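Local coordinates for Slr0280 protein (Synechocystis sp., PDB 5H3K), which is of unknown function but carries a domain of the phosphodiester glycosidase (NAGPA) family, and so may act on glycosidic phosphodiester bonds, at residues Leu398-Gly406 with Ile412-Gly420; Trp360-Ala370 with Thr380-Glu388. All coordinates share one frame; numbering follows the deposited sequence.

Interaction 1. Residues Leu398-Gly406 with Ile412-Gly420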
loop_
_atom_site.group_PDB
_atom_site.type_symbol
_atom_site.label_atom_id
_atom_site.label_comp_id
_atom_site.label_asym_id
_atom_site.label_seq_id
_atom_site.Cartn_x
_atom_site.Cartn_y
_atom_site.Cartn_z
ATOM N N LEU A 398 6.713 -28.705 25.144
ATOM C CA LEU A 398 5.537 -28.628 24.292
ATOM C C LEU A 398 5.932 -27.831 23.054
ATOM O O LEU A 398 6.767 -26.921 23.136
ATOM C CB LEU A 398 4.383 -27.912 25.003
ATOM C CG LEU A 398 3.742 -28.571 26.226
ATOM C CD1 LEU A 398 2.759 -27.613 26.908
ATOM C CD2 LEU A 398 3.047 -29.860 25.821
ATOM N N THR A 399 5.343 -28.161 21.911
ATOM C CA THR A 399 5.613 -27.391 20.699
ATOM C C THR A 399 4.370 -26.597 20.346
ATOM O O THR A 399 3.284 -27.160 20.202
ATOM C CB THR A 399 5.992 -28.273 19.503
ATOM O OG1 THR A 399 4.813 -28.900 18.987
ATOM C CG2 THR A 399 7.001 -29.332 19.913
ATOM N N ALA A 400 4.525 -25.282 20.237
ATOM C CA ALA A 400 3.432 -24.426 19.800
ATOM C C ALA A 400 3.654 -24.083 18.327
ATOM O O ALA A 400 4.748 -23.673 17.937
ATOM C CB ALA A 400 3.391 -23.170 20.643
ATOM N N ASN A 401 2.624 -24.258 17.508
ATOM C CA ASN A 401 2.773 -24.061 16.070
ATOM C C ASN A 401 2.057 -22.835 15.511
ATOM O O ASN A 401 2.096 -22.590 14.299
ATOM C CB ASN A 401 2.304 -25.310 15.315
ATOM C CG ASN A 401 3.229 -26.496 15.520
ATOM O OD1 ASN A 401 2.784 -27.584 15.894
ATOM N ND2 ASN A 401 4.524 -26.289 15.290
ATOM N N TYR A 402 1.391 -22.081 16.382
ATOM C CA TYR A 402 0.685 -20.874 15.972
ATOM C C TYR A 402 0.993 -19.760 16.958
ATOM O O TYR A 402 0.946 -19.963 18.173
ATOM C CB TYR A 402 -0.824 -21.138 15.892
ATOM C CG TYR A 402 -1.122 -22.345 15.039
ATOM C CD1 TYR A 402 -1.173 -22.241 13.652
ATOM C CD2 TYR A 402 -1.293 -23.599 15.613
ATOM C CE1 TYR A 402 -1.415 -23.352 12.864
ATOM C CE2 TYR A 402 -1.535 -24.721 14.833
ATOM C CZ TYR A 402 -1.592 -24.589 13.463
ATOM O OH TYR A 402 -1.832 -25.708 12.690
ATOM N N LEU A 403 1.323 -18.585 16.438
ATOM C CA LEU A 403 1.671 -17.459 17.291
ATOM C C LEU A 403 0.930 -16.241 16.786
ATOM O O LEU A 403 1.040 -15.909 15.601
ATOM C CB LEU A 403 3.182 -17.210 17.215
ATOM C CG LEU A 403 3.730 -15.939 17.881
ATOM C CD1 LEU A 403 3.458 -15.985 19.383
ATOM C CD2 LEU A 403 5.241 -15.791 17.597
ATOM N N ASN A 404 0.178 -15.584 17.664
ATOM C CA ASN A 404 -0.508 -14.346 17.309
ATOM C C ASN A 404 -1.209 -14.422 15.952
ATOM O O ASN A 404 -1.023 -13.549 15.103
ATOM C CB ASN A 404 0.482 -13.174 17.331
ATOM C CG ASN A 404 0.951 -12.847 18.742
ATOM O OD1 ASN A 404 0.262 -13.168 19.702
ATOM N ND2 ASN A 404 2.117 -12.222 18.872
ATOM N N SER A 405 -2.010 -15.463 15.746
ATOM C CA SER A 405 -2.586 -15.707 14.425
ATOM C C SER A 405 -4.106 -15.850 14.430
ATOM O O SER A 405 -4.696 -16.415 15.361
ATOM C CB SER A 405 -1.950 -16.959 13.796
ATOM O OG SER A 405 -2.473 -17.219 12.490
ATOM N N GLY A 406 -4.736 -15.348 13.374
ATOM C CA GLY A 406 -6.151 -15.596 13.144
ATOM C C GLY A 406 -6.412 -16.958 12.532
ATOM O O GLY A 406 -7.574 -17.341 12.314
ATOM N N ILE A 412 -1.346 -26.252 19.485
ATOM C CA ILE A 412 -1.081 -25.311 20.564
ATOM C C ILE A 412 -0.736 -23.938 19.992
ATOM O O ILE A 412 0.155 -23.822 19.150
ATOM C CB ILE A 412 0.065 -25.802 21.454
ATOM C CG1 ILE A 412 -0.317 -27.142 22.098
ATOM C CG2 ILE A 412 0.428 -24.737 22.499
ATOM C CD1 ILE A 412 0.842 -27.872 22.738
ATOM N N ALA A 413 -1.437 -22.910 20.465
ATOM C CA ALA A 413 -1.218 -21.536 19.997
ATOM C C ALA A 413 -0.781 -20.646 21.150
ATOM O O ALA A 413 -1.021 -20.954 22.323
ATOM C CB ALA A 413 -2.473 -20.983 19.337
ATOM N N ARG A 414 -0.124 -19.541 20.825
ATOM C CA ARG A 414 0.339 -18.630 21.856
ATOM C C ARG A 414 -0.065 -17.220 21.431
ATOM O O ARG A 414 -0.066 -16.902 20.233
ATOM C CB ARG A 414 1.856 -18.760 22.002
ATOM C CG ARG A 414 2.409 -18.400 23.356
ATOM C CD ARG A 414 3.867 -18.855 23.485
ATOM N NE ARG A 414 4.797 -18.077 22.664
ATOM C CZ ARG A 414 5.385 -16.956 23.068
ATOM N NH1 ARG A 414 5.123 -16.456 24.277
ATOM N NH2 ARG A 414 6.224 -16.325 22.258
ATOM N N TYR A 415 -0.444 -16.398 22.401
ATOM C CA TYR A 415 -0.828 -15.017 22.152
ATOM C C TYR A 415 -0.094 -14.109 23.126
ATOM O O TYR A 415 -0.213 -14.263 24.342
ATOM C CB TYR A 415 -2.339 -14.844 22.284
ATOM C CG TYR A 415 -3.097 -15.482 21.147
ATOM C CD1 TYR A 415 -3.269 -14.806 19.942
ATOM C CD2 TYR A 415 -3.621 -16.769 21.262
ATOM C CE1 TYR A 415 -3.961 -15.390 18.879
ATOM C CE2 TYR A 415 -4.316 -17.368 20.204
ATOM C CZ TYR A 415 -4.480 -16.669 19.015
ATOM O OH TYR A 415 -5.160 -17.260 17.965
ATOM N N THR A 416 0.678 -13.174 22.579
ATOM C CA THR A 416 1.521 -12.287 23.376
ATOM C C THR A 416 0.906 -10.889 23.348
ATOM O O THR A 416 -0.102 -10.676 22.665
ATOM C CB THR A 416 2.963 -12.268 22.851
ATOM O OG1 THR A 416 3.035 -11.491 21.642
ATOM C CG2 THR A 416 3.455 -13.681 22.601
ATOM N N PRO A 417 1.474 -9.936 24.110
ATOM C CA PRO A 417 0.921 -8.580 24.043
ATOM C C PRO A 417 0.934 -7.951 22.646
ATOM O O PRO A 417 0.164 -7.021 22.425
ATOM C CB PRO A 417 1.833 -7.793 24.984
ATOM C CG PRO A 417 2.205 -8.794 26.028
ATOM C CD PRO A 417 2.372 -10.094 25.271
ATOM N N ALA A 418 1.782 -8.429 21.735
ATOM C CA ALA A 418 1.722 -7.957 20.342
ATOM C C ALA A 418 0.346 -8.154 19.688
ATOM O O ALA A 418 -0.043 -7.393 18.793
ATOM C CB ALA A 418 2.821 -8.606 19.498
ATOM N N TRP A 419 -0.395 -9.173 20.119
ATOM C CA TRP A 419 -1.742 -9.417 19.615
ATOM C C TRP A 419 -2.682 -8.285 20.003
ATOM O O TRP A 419 -3.542 -7.879 19.226
ATOM C CB TRP A 419 -2.267 -10.742 20.174
ATOM C CG TRP A 419 -3.640 -11.175 19.712
ATOM C CD1 TRP A 419 -4.795 -11.177 20.446
ATOM C CD2 TRP A 419 -3.982 -11.707 18.427
ATOM N NE1 TRP A 419 -5.835 -11.670 19.692
ATOM C CE2 TRP A 419 -5.361 -12.010 18.457
ATOM C CE3 TRP A 419 -3.255 -11.957 17.257
ATOM C CZ2 TRP A 419 -6.028 -12.551 17.347
ATOM C CZ3 TRP A 419 -3.924 -12.492 16.160
ATOM C CH2 TRP A 419 -5.291 -12.782 16.213
ATOM N N GLY A 420 -2.508 -7.783 21.221
ATOM C CA GLY A 420 -3.397 -6.787 21.784
ATOM C C GLY A 420 -3.535 -7.002 23.282
ATOM O O GLY A 420 -2.845 -7.848 23.863
HETATM O O HOH W 1 0.626 -27.139 17.876
#
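Asn404 meets Thr416 with its amide laid across the threonine side chain at about a right angle, and both ends of the amide are used. Its OD1 takes the backbone N-H of Thr416 on a lone pair, OD1 to N 2.9 Å, while ND2 points almost straight (176°) at Thr416 OG1, 3.0 Å away and in the amide plane. CG stands anti to the carbonyl carbon (chi1 -69°), which brings the amide up against Thr416. The second N-H of ND2 reaches Trp360 O, so the amide is fixed in its rotation.

Beside it, the Trp419 ring brings its CZ3 edge to Asn404 O at 3.3 Å, and Tyr415 lies with CE1 over the centre of one face of that indole. The Tyr415 hydroxyl continues past to donate to Ser405 O (OH to O 2.8 Å) in the carbonyl plane; Arg466 binds the same hydroxyl. Further back, the strands pair in parallel through Tyr402 with Ala413 and Leu403 with Arg414, and Ile412 CG2 packs on Ala400 CB at 3.8 Å.

With an alanine at Asn404 the N-H and OG1 of Thr416 and the carbonyl of Trp360 would probably each lose a mate, and the turn would be less firmly held. Where the parallel ladder ends, one buried amide adds to the backbone bond (Asn404 N to Arg414 O, 2.9 Å) and ties three pieces of chain together.

Interaction 2. Residues Trp360-Ala370 with Thr380-Glu388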
loop_
_atom_site.group_PDB
_atom_site.type_symbol
_atom_site.label_atom_id
_atom_site.label_comp_id
_atom_site.label_asym_id
_atom_site.label_seq_id
_atom_site.Cartn_x
_atom_site.Cartn_y
_atom_site.Cartn_z
ATOM N N TRP A 360 7.348 -10.264 16.969
ATOM C CA TRP A 360 6.404 -10.955 16.092
ATOM C C TRP A 360 4.974 -10.488 16.304
ATOM O O TRP A 360 4.356 -10.764 17.335
ATOM C CB TRP A 360 6.518 -12.470 16.288
ATOM C CG TRP A 360 7.792 -12.982 15.707
ATOM C CD1 TRP A 360 9.044 -12.849 16.234
ATOM C CD2 TRP A 360 7.949 -13.672 14.460
ATOM N NE1 TRP A 360 9.974 -13.424 15.390
ATOM C CE2 TRP A 360 9.326 -13.939 14.298
ATOM C CE3 TRP A 360 7.059 -14.083 13.464
ATOM C CZ2 TRP A 360 9.836 -14.610 13.173
ATOM C CZ3 TRP A 360 7.565 -14.755 12.355
ATOM C CH2 TRP A 360 8.933 -15.017 12.222
ATOM N N ARG A 361 4.455 -9.773 15.320
ATOM C CA ARG A 361 3.090 -9.266 15.379
ATOM C C ARG A 361 2.096 -10.361 14.986
ATOM O O ARG A 361 0.975 -10.402 15.495
ATOM C CB ARG A 361 2.940 -8.062 14.453
ATOM C CG ARG A 361 3.882 -6.896 14.771
ATOM C CD ARG A 361 3.445 -6.112 16.011
ATOM N NE ARG A 361 2.048 -5.667 15.960
ATOM C CZ ARG A 361 1.644 -4.466 15.536
ATOM N NH1 ARG A 361 2.523 -3.569 15.090
ATOM N NH2 ARG A 361 0.348 -4.160 15.545
ATOM N N SER A 362 2.510 -11.239 14.075
ATOM C CA SER A 362 1.665 -12.331 13.606
ATOM C C SER A 362 2.557 -13.471 13.129
ATOM O O SER A 362 3.586 -13.227 12.522
ATOM C CB SER A 362 0.770 -11.840 12.473
ATOM O OG SER A 362 -0.205 -12.829 12.170
ATOM N N GLY A 363 2.203 -14.712 13.430
ATOM C CA GLY A 363 3.088 -15.815 13.086
ATOM C C GLY A 363 2.863 -16.358 11.684
ATOM O O GLY A 363 1.795 -16.148 11.103
ATOM N N PRO A 364 3.854 -17.095 11.147
ATOM C CA PRO A 364 3.748 -17.702 9.815
ATOM C C PRO A 364 2.709 -18.821 9.821
ATOM O O PRO A 364 2.491 -19.480 10.858
ATOM C CB PRO A 364 5.142 -18.315 9.582
ATOM C CG PRO A 364 6.000 -17.873 10.752
ATOM C CD PRO A 364 5.043 -17.581 11.867
ATOM N N ILE A 365 2.064 -19.034 8.681
ATOM C CA ILE A 365 1.180 -20.188 8.525
ATOM C C ILE A 365 1.414 -20.918 7.201
ATOM O O ILE A 365 1.880 -20.309 6.224
ATOM C CB ILE A 365 -0.325 -19.810 8.642
ATOM C CG1 ILE A 365 -0.776 -18.942 7.459
ATOM C CG2 ILE A 365 -0.633 -19.124 9.981
ATOM C CD1 ILE A 365 -2.292 -18.784 7.371
ATOM N N LEU A 366 1.110 -22.222 7.196
ATOM C CA LEU A 366 1.034 -23.051 5.987
ATOM C C LEU A 366 2.327 -23.116 5.158
ATOM O O LEU A 366 2.286 -23.358 3.961
ATOM C CB LEU A 366 -0.151 -22.608 5.121
ATOM C CG LEU A 366 -1.502 -22.893 5.777
ATOM C CD1 LEU A 366 -2.631 -22.133 5.071
ATOM C CD2 LEU A 366 -1.761 -24.397 5.764
ATOM N N ASN A 367 3.468 -22.883 5.802
ATOM C CA ASN A 367 4.769 -22.900 5.138
ATOM C C ASN A 367 4.759 -21.999 3.898
ATOM O O ASN A 367 5.317 -22.340 2.856
ATOM C CB ASN A 367 5.172 -24.332 4.780
ATOM C CG ASN A 367 6.685 -24.524 4.733
ATOM O OD1 ASN A 367 7.431 -23.905 5.504
ATOM N ND2 ASN A 367 7.148 -25.392 3.830
ATOM N N ARG A 368 4.138 -20.831 4.036
ATOM C CA ARG A 368 3.964 -19.920 2.914
ATOM C C ARG A 368 5.165 -19.040 2.621
ATOM O O ARG A 368 6.000 -18.793 3.493
ATOM C CB ARG A 368 2.714 -19.082 3.124
ATOM C CG ARG A 368 1.485 -19.883 2.762
ATOM C CD ARG A 368 0.187 -19.163 3.041
ATOM N NE ARG A 368 -0.876 -19.950 2.427
ATOM C CZ ARG A 368 -2.169 -19.644 2.426
ATOM N NH1 ARG A 368 -2.621 -18.556 3.047
ATOM N NH2 ARG A 368 -3.017 -20.455 1.801
ATOM N N GLY A 369 5.233 -18.579 1.372
ATOM C CA GLY A 369 6.278 -17.680 0.914
ATOM C C GLY A 369 6.409 -16.455 1.802
ATOM O O GLY A 369 5.402 -15.909 2.275
ATOM N N ALA A 370 7.648 -16.030 2.036
ATOM C CA ALA A 370 7.942 -14.896 2.904
ATOM C C ALA A 370 9.229 -14.216 2.480
ATOM O O ALA A 370 10.116 -14.844 1.886
ATOM C CB ALA A 370 8.032 -15.348 4.383
ATOM N N THR A 380 16.233 -11.997 2.367
ATOM C CA THR A 380 16.141 -13.423 2.071
ATOM C C THR A 380 14.690 -13.754 1.753
ATOM O O THR A 380 13.782 -13.071 2.235
ATOM C CB THR A 380 16.661 -14.325 3.230
ATOM O OG1 THR A 380 16.967 -15.623 2.716
ATOM C CG2 THR A 380 15.615 -14.476 4.355
ATOM N N PHE A 381 14.486 -14.777 0.924
ATOM C CA PHE A 381 13.151 -15.229 0.528
ATOM C C PHE A 381 13.090 -16.723 0.791
ATOM O O PHE A 381 14.108 -17.424 0.694
ATOM C CB PHE A 381 12.909 -15.000 -0.974
ATOM C CG PHE A 381 12.728 -13.546 -1.380
ATOM C CD1 PHE A 381 13.804 -12.659 -1.381
ATOM C CD2 PHE A 381 11.497 -13.095 -1.850
ATOM C CE1 PHE A 381 13.644 -11.325 -1.793
ATOM C CE2 PHE A 381 11.328 -11.775 -2.274
ATOM C CZ PHE A 381 12.410 -10.886 -2.243
ATOM N N GLY A 382 11.903 -17.237 1.096
ATOM C CA GLY A 382 11.767 -18.671 1.276
ATOM C C GLY A 382 10.376 -19.000 1.742
ATOM O O GLY A 382 9.534 -18.117 1.818
ATOM N N ARG A 383 10.136 -20.267 2.052
ATOM C CA ARG A 383 8.845 -20.676 2.586
ATOM C C ARG A 383 9.025 -20.879 4.080
ATOM O O ARG A 383 9.761 -21.766 4.519
ATOM C CB ARG A 383 8.357 -21.935 1.880
ATOM C CG ARG A 383 8.192 -21.688 0.379
ATOM C CD ARG A 383 7.472 -22.832 -0.314
ATOM N NE ARG A 383 7.251 -22.550 -1.739
ATOM C CZ ARG A 383 8.141 -22.782 -2.705
ATOM N NH1 ARG A 383 9.333 -23.292 -2.420
ATOM N NH2 ARG A 383 7.837 -22.498 -3.964
ATOM N N LEU A 384 8.368 -20.024 4.857
ATOM C CA LEU A 384 8.705 -19.848 6.258
ATOM C C LEU A 384 7.793 -20.633 7.203
ATOM O O LEU A 384 6.570 -20.642 7.063
ATOM C CB LEU A 384 8.666 -18.353 6.601
ATOM C CG LEU A 384 8.774 -17.954 8.074
ATOM C CD1 LEU A 384 10.173 -18.261 8.596
ATOM C CD2 LEU A 384 8.429 -16.473 8.216
ATOM N N SER A 385 8.396 -21.296 8.176
ATOM C CA SER A 385 7.619 -21.826 9.292
ATOM C C SER A 385 8.334 -21.483 10.593
ATOM O O SER A 385 9.540 -21.241 10.614
ATOM C CB SER A 385 7.383 -23.330 9.154
ATOM O OG SER A 385 8.617 -24.017 9.162
ATOM N N LEU A 386 7.574 -21.432 11.677
ATOM C CA LEU A 386 8.143 -21.083 12.969
ATOM C C LEU A 386 7.607 -22.089 13.954
ATOM O O LEU A 386 6.413 -22.364 13.956
ATOM C CB LEU A 386 7.692 -19.683 13.380
ATOM C CG LEU A 386 8.015 -19.257 14.814
ATOM C CD1 LEU A 386 9.508 -19.005 14.957
ATOM C CD2 LEU A 386 7.202 -18.021 15.222
ATOM N N SER A 387 8.475 -22.679 14.764
ATOM C CA SER A 387 7.983 -23.485 15.870
ATOM C C SER A 387 8.557 -22.930 17.160
ATOM O O SER A 387 9.719 -22.519 17.208
ATOM C CB SER A 387 8.328 -24.969 15.696
ATOM O OG SER A 387 9.722 -25.184 15.760
ATOM N N GLU A 388 7.725 -22.881 18.196
ATOM C CA GLU A 388 8.186 -22.451 19.505
ATOM C C GLU A 388 8.175 -23.648 20.426
ATOM O O GLU A 388 7.154 -24.317 20.558
ATOM C CB GLU A 388 7.266 -21.369 20.073
ATOM C CG GLU A 388 7.182 -20.119 19.198
ATOM C CD GLU A 388 6.484 -18.965 19.884
ATOM O OE1 GLU A 388 5.263 -19.069 20.156
ATOM O OE2 GLU A 388 7.166 -17.953 20.157
HETATM O O HOH W 2 4.883 -21.829 11.196
HETATM O O HOH W 3 4.265 -21.623 8.245
HETATM O O HOH W 4 5.195 -18.309 6.042
#
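Residues 368-370 run antiparallel to 382-384: Gly369 and Arg383 form a non-hydrogen-bonded pair with CA atoms 4.3 Å apart, Ala370 and Gly382 exchange both backbone bonds, and Leu384 N donates to Arg368 O at 3.0 Å from above the carbonyl plane. Between strand 359-362 and this ladder, residues 363-367 loop back over the other strand, and there side chains do the work.

Pro364 is the wedge. Its CG lies 3.6 Å from Leu386 CB and 3.8 Å from Leu384 CD2, so the ring touches both leucines, crossing each at a slant. Leu384 has CG anti to the backbone N (chi1 171°), which sets CG, and with it CD2, against the proline ring; its CB meets Ala370 CB at 3.8 Å. Trp360 completes the apolar patch in two ways: Leu386 CD2 sits over one face of the indole, offset toward the rim, whereas Leu384 CD2 comes to its edge at CH2, 4.3 Å off. Trp355 stacks on the same indole.

On the polar side, Asn367 O presses against Arg383 CB at 3.2 Å, and the extended Arg383 chain ends in a salt bridge with Glu518. That glutamate also accepts the N-H of Gly369, and its backbone carbonyl takes Arg368 NE. Waters fill in where the loop leaves the strand: one joins Asn367 N to Leu384 O, and another donates to both Arg368 O and Leu384 O.

This is the base of a beta hairpin, strands 369-373 and 379-392, in which the loop leading into the first strand packs along the interrupted second strand within a large mixed sheet.

Overall arrangement
Both contacts belong to one mixed sheet, in which strands 379-392 and 397-403 are neighbours, and both are partly buried, well out from the centre of the chain. Interaction 1 is a parallel pairing extended by side-chain polar bonds at a turn; interaction 2 is an antiparallel pairing extended by apolar packing of a loop, with water at its polar margin. They meet directly. Glu388, at the end of 380-388, forms a salt bridge with Arg414, OE1 to NE 2.7 Å, and its carbonyl probably bonds Ala400 N. Leu403 also packs against Trp360 and Leu386, carrying the apolar layer across the strands.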